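Local coordinates for protein putative oxidoreductase (Klebsiella pneumoniae subsp. pneumoniae MGH 78578, PDB 3E82) that is a putative oxidoreductase of the Gfo/Idh/MocA family that probably binds a nicotinamide dinucleotide through its Rossmann-fold domain, at residues K92-K98 with R119-H125. Residues are numbered along the deposited sequence; the frame is centred on the assembly and turned at random.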
ATOM      1  N   LYS B  92      40.479  -2.499 -16.724  1.00 24.13           N
ATOM      2  CA  LYS B  92      39.788  -1.213 -16.604  1.00 22.77           C
ATOM      3  C   LYS B  92      38.781  -1.203 -15.457  1.00 22.11           C
ATOM      4  O   LYS B  92      38.275  -2.246 -15.052  1.00 21.26           O
ATOM      5  CB  LYS B  92      39.042  -0.869 -17.904  1.00 25.33           C
ATOM      6  CG  LYS B  92      39.902  -0.268 -19.020  1.00 28.60           C
ATOM      7  CD  LYS B  92      41.024  -1.192 -19.446  1.00 29.02           C
ATOM      8  CE  LYS B  92      41.716  -0.703 -20.722  1.00 28.93           C
ATOM      9  NZ  LYS B  92      42.586   0.479 -20.509  1.00 27.31           N
ATOM     10  N   HIS B  93      38.513  -0.014 -14.926  1.00 20.80           N
ATOM     11  CA  HIS B  93      37.523   0.141 -13.871  1.00 20.48           C
ATOM     12  C   HIS B  93      36.212   0.165 -14.645  1.00 20.73           C
ATOM     13  O   HIS B  93      36.186   0.589 -15.810  1.00 19.59           O
ATOM     14  CB  HIS B  93      37.721   1.459 -13.132  1.00 21.16           C
ATOM     15  CG  HIS B  93      38.985   1.514 -12.337  1.00 23.56           C
ATOM     16  ND1 HIS B  93      39.236   0.664 -11.280  1.00 23.01           N
ATOM     17  CD2 HIS B  93      40.085   2.291 -12.466  1.00 23.56           C
ATOM     18  CE1 HIS B  93      40.438   0.916 -10.792  1.00 23.58           C
ATOM     19  NE2 HIS B  93      40.975   1.899 -11.494  1.00 25.86           N
ATOM     20  N   VAL B  94      35.127  -0.270 -14.015  1.00 19.34           N
ATOM     21  CA  VAL B  94      33.856  -0.321 -14.718  1.00 19.16           C
ATOM     22  C   VAL B  94      32.631   0.165 -13.958  1.00 19.99           C
ATOM     23  O   VAL B  94      32.450  -0.147 -12.785  1.00 19.96           O
ATOM     24  CB  VAL B  94      33.560  -1.768 -15.172  1.00 20.89           C
ATOM     25  CG1 VAL B  94      32.266  -1.811 -15.977  1.00 20.74           C
ATOM     26  CG2 VAL B  94      34.731  -2.315 -15.978  1.00 21.21           C
ATOM     27  N   VAL B  95      31.803   0.948 -14.646  1.00 18.39           N
ATOM     28  CA  VAL B  95      30.541   1.419 -14.103  1.00 17.82           C
ATOM     29  C   VAL B  95      29.516   0.883 -15.110  1.00 19.05           C
ATOM     30  O   VAL B  95      29.616   1.154 -16.308  1.00 18.37           O
ATOM     31  CB  VAL B  95      30.456   2.958 -14.054  1.00 18.77           C
ATOM     32  CG1 VAL B  95      28.989   3.397 -13.970  1.00 16.49           C
ATOM     33  CG2 VAL B  95      31.231   3.479 -12.835  1.00 16.20           C
ATOM     34  N   VAL B  96      28.553   0.106 -14.622  1.00 19.05           N
ATOM     35  CA  VAL B  96      27.533  -0.481 -15.492  1.00 18.52           C
ATOM     36  C   VAL B  96      26.159   0.125 -15.257  1.00 19.06           C
ATOM     37  O   VAL B  96      25.661   0.154 -14.132  1.00 18.80           O
ATOM     38  CB  VAL B  96      27.417  -2.007 -15.271  1.00 17.77           C
ATOM     39  CG1 VAL B  96      26.518  -2.628 -16.347  1.00 17.08           C
ATOM     40  CG2 VAL B  96      28.794  -2.634 -15.263  1.00 16.76           C
ATOM     41  N   ASP B  97      25.559   0.619 -16.330  1.00 19.86           N
ATOM     42  CA  ASP B  97      24.227   1.199 -16.274  1.00 20.69           C
ATOM     43  C   ASP B  97      23.275   0.032 -15.954  1.00 21.24           C
ATOM     44  O   ASP B  97      23.564  -1.113 -16.300  1.00 18.27           O
ATOM     45  CB  ASP B  97      23.901   1.800 -17.642  1.00 24.19           C
ATOM     46  CG  ASP B  97      22.760   2.778 -17.598  1.00 28.41           C
ATOM     47  OD1 ASP B  97      22.877   3.795 -16.881  1.00 29.96           O
ATOM     48  OD2 ASP B  97      21.746   2.534 -18.288  1.00 30.23           O
ATOM     49  N   LYS B  98      22.160   0.293 -15.278  1.00 19.58           N
ATOM     50  CA  LYS B  98      21.238  -0.798 -14.981  1.00 21.35           C
ATOM     51  C   LYS B  98      20.670  -1.368 -16.291  1.00 19.96           C
ATOM     52  O   LYS B  98      20.454  -0.633 -17.252  1.00 19.14           O
ATOM     53  CB  LYS B  98      20.090  -0.320 -14.079  1.00 22.16           C
ATOM     54  CG  LYS B  98      20.519   0.118 -12.671  1.00 23.25           C
ATOM     55  CD  LYS B  98      19.302   0.357 -11.773  1.00 24.77           C
ATOM     56  CE  LYS B  98      18.412   1.478 -12.289  1.00 22.94           C
ATOM     57  NZ  LYS B  98      19.075   2.800 -12.162  1.00 25.63           N
ATOM     58  N   ARG B 119      40.160  -4.278  -9.619  1.00 23.22           N
ATOM     59  CA  ARG B 119      39.625  -3.084 -10.254  1.00 22.02           C
ATOM     60  C   ARG B 119      38.260  -2.751  -9.650  1.00 22.07           C
ATOM     61  O   ARG B 119      37.554  -3.643  -9.180  1.00 22.20           O
ATOM     62  CB  ARG B 119      39.500  -3.308 -11.765  1.00 27.03           C
ATOM     63  CG  ARG B 119      40.839  -3.274 -12.515  1.00 31.71           C
ATOM     64  CD  ARG B 119      41.376  -1.859 -12.601  1.00 38.13           C
ATOM     65  NE  ARG B 119      42.778  -1.812 -12.997  1.00 45.19           N
ATOM     66  CZ  ARG B 119      43.530  -0.714 -12.929  1.00 48.73           C
ATOM     67  NH1 ARG B 119      43.003   0.426 -12.486  1.00 48.96           N
ATOM     68  NH2 ARG B 119      44.816  -0.757 -13.270  1.00 51.25           N
ATOM     69  N   LEU B 120      37.896  -1.471  -9.646  1.00 19.87           N
ATOM     70  CA  LEU B 120      36.598  -1.061  -9.122  1.00 20.43           C
ATOM     71  C   LEU B 120      35.494  -1.390 -10.118  1.00 20.04           C
ATOM     72  O   LEU B 120      35.618  -1.127 -11.318  1.00 19.26           O
ATOM     73  CB  LEU B 120      36.557   0.449  -8.836  1.00 20.36           C
ATOM     74  CG  LEU B 120      35.215   1.003  -8.300  1.00 22.39           C
ATOM     75  CD1 LEU B 120      35.474   2.202  -7.401  1.00 20.95           C
ATOM     76  CD2 LEU B 120      34.277   1.386  -9.463  1.00 20.63           C
ATOM     77  N   LEU B 121      34.418  -1.971  -9.606  1.00 17.93           N
ATOM     78  CA  LEU B 121      33.246  -2.304 -10.420  1.00 16.99           C
ATOM     79  C   LEU B 121      32.063  -1.707  -9.679  1.00 17.70           C
ATOM     80  O   LEU B 121      31.945  -1.881  -8.467  1.00 18.06           O
ATOM     81  CB  LEU B 121      33.052  -3.818 -10.523  1.00 13.97           C
ATOM     82  CG  LEU B 121      31.699  -4.304 -11.073  1.00 15.18           C
ATOM     83  CD1 LEU B 121      31.481  -3.814 -12.488  1.00 14.51           C
ATOM     84  CD2 LEU B 121      31.659  -5.819 -11.029  1.00 17.89           C
ATOM     85  N   SER B 122      31.197  -1.001 -10.392  1.00 17.44           N
ATOM     86  CA  SER B 122      30.026  -0.405  -9.755  1.00 17.63           C
ATOM     87  C   SER B 122      28.833  -0.433 -10.705  1.00 18.04           C
ATOM     88  O   SER B 122      28.987  -0.727 -11.890  1.00 18.45           O
ATOM     89  CB  SER B 122      30.340   1.034  -9.336  1.00 17.38           C
ATOM     90  OG  SER B 122      29.296   1.563  -8.542  1.00 18.00           O
ATOM     91  N   VAL B 123      27.646  -0.146 -10.178  1.00 17.88           N
ATOM     92  CA  VAL B 123      26.430  -0.132 -10.980  1.00 15.91           C
ATOM     93  C   VAL B 123      25.785   1.237 -10.769  1.00 16.94           C
ATOM     94  O   VAL B 123      25.811   1.770  -9.660  1.00 17.27           O
ATOM     95  CB  VAL B 123      25.457  -1.257 -10.544  1.00 16.10           C
ATOM     96  CG1 VAL B 123      24.188  -1.206 -11.390  1.00 16.67           C
ATOM     97  CG2 VAL B 123      26.141  -2.615 -10.684  1.00 16.57           C
ATOM     98  N   PHE B 124      25.201   1.787 -11.830  1.00 16.90           N
ATOM     99  CA  PHE B 124      24.607   3.119 -11.787  1.00 16.99           C
ATOM    100  C   PHE B 124      23.309   3.266 -10.989  1.00 17.12           C
ATOM    101  O   PHE B 124      22.255   3.545 -11.556  1.00 18.09           O
ATOM    102  CB  PHE B 124      24.409   3.634 -13.227  1.00 17.30           C
ATOM    103  CG  PHE B 124      24.187   5.132 -13.337  1.00 18.29           C
ATOM    104  CD1 PHE B 124      25.100   6.040 -12.790  1.00 19.21           C
ATOM    105  CD2 PHE B 124      23.092   5.631 -14.036  1.00 18.01           C
ATOM    106  CE1 PHE B 124      24.917   7.430 -12.943  1.00 19.00           C
ATOM    107  CE2 PHE B 124      22.900   7.015 -14.193  1.00 19.95           C
ATOM    108  CZ  PHE B 124      23.809   7.914 -13.649  1.00 18.15           C
ATOM    109  N   HIS B 125      23.385   3.056  -9.679  1.00 17.39           N
ATOM    110  CA  HIS B 125      22.225   3.251  -8.809  1.00 19.11           C
ATOM    111  C   HIS B 125      22.384   4.722  -8.460  1.00 18.14           C
ATOM    112  O   HIS B 125      22.996   5.093  -7.458  1.00 18.75           O
ATOM    113  CB  HIS B 125      22.322   2.363  -7.575  1.00 17.22           C
ATOM    114  CG  HIS B 125      21.915   0.945  -7.832  1.00 19.77           C
ATOM    115  ND1 HIS B 125      20.646   0.604  -8.252  1.00 19.33           N
ATOM    116  CD2 HIS B 125      22.594  -0.219  -7.708  1.00 19.00           C
ATOM    117  CE1 HIS B 125      20.560  -0.709  -8.372  1.00 20.61           C
ATOM    118  NE2 HIS B 125      21.729  -1.232  -8.046  1.00 18.86           N
TER
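Over one face of the His-93 imidazole sits the CD methylene of Arg-119, 3.7 Å from the ring centroid in a CH-pi contact offset toward the rim. At the ring edge ND1 accepts the backbone N-H of Leu-120, N to ND1 3.0 Å and 3° out of the ring plane, which helps to hold the ring's rotation and extends the backbone pairing by one side-chain bond. Bent at chi2 (-73°), the Arg-119 chain turns back over the histidine; the guanidinium points its edge at the ring, the planes 71° apart. Arg-119 NH1 lies 2.7 Å from His-93 NE2, above the ring on the same side as CD. At the far end, the Phe-124 ring meets Asp-97 obliquely, CD2 3.4 Å from OD1, an oxygen hydrogen-bonded to NE2 of His-23. Phe-124 packs edge-to-face with Tyr-302. Lys-98 curls back, bent at chi3 and chi4, placing CD 3.8 Å from ND1 of His-125, with a weak hydrogen bond from Lys-98 NZ to Phe-124 O.

Between these ends four backbone hydrogen bonds join parallel segments 92-98 and 119-125: Val-94 N to Leu-120 O, Ser-122 N to Val-94 O, Val-96 N to Ser-122 O and Phe-124 N to Val-96 O. On one face CD1 of Leu-121 lies 4.0 Å from both Val-94 CB and Val-96 CG2, the valines resting on helix 80-89; on the other, Val-95 and Ser-122 face helix 300-310. With helix 104-116 as the connection, the pair forms a beta-alpha-beta unit at the 121-123 edge of the parallel sheet, as expected of a dinucleotide-binding Rossmann fold.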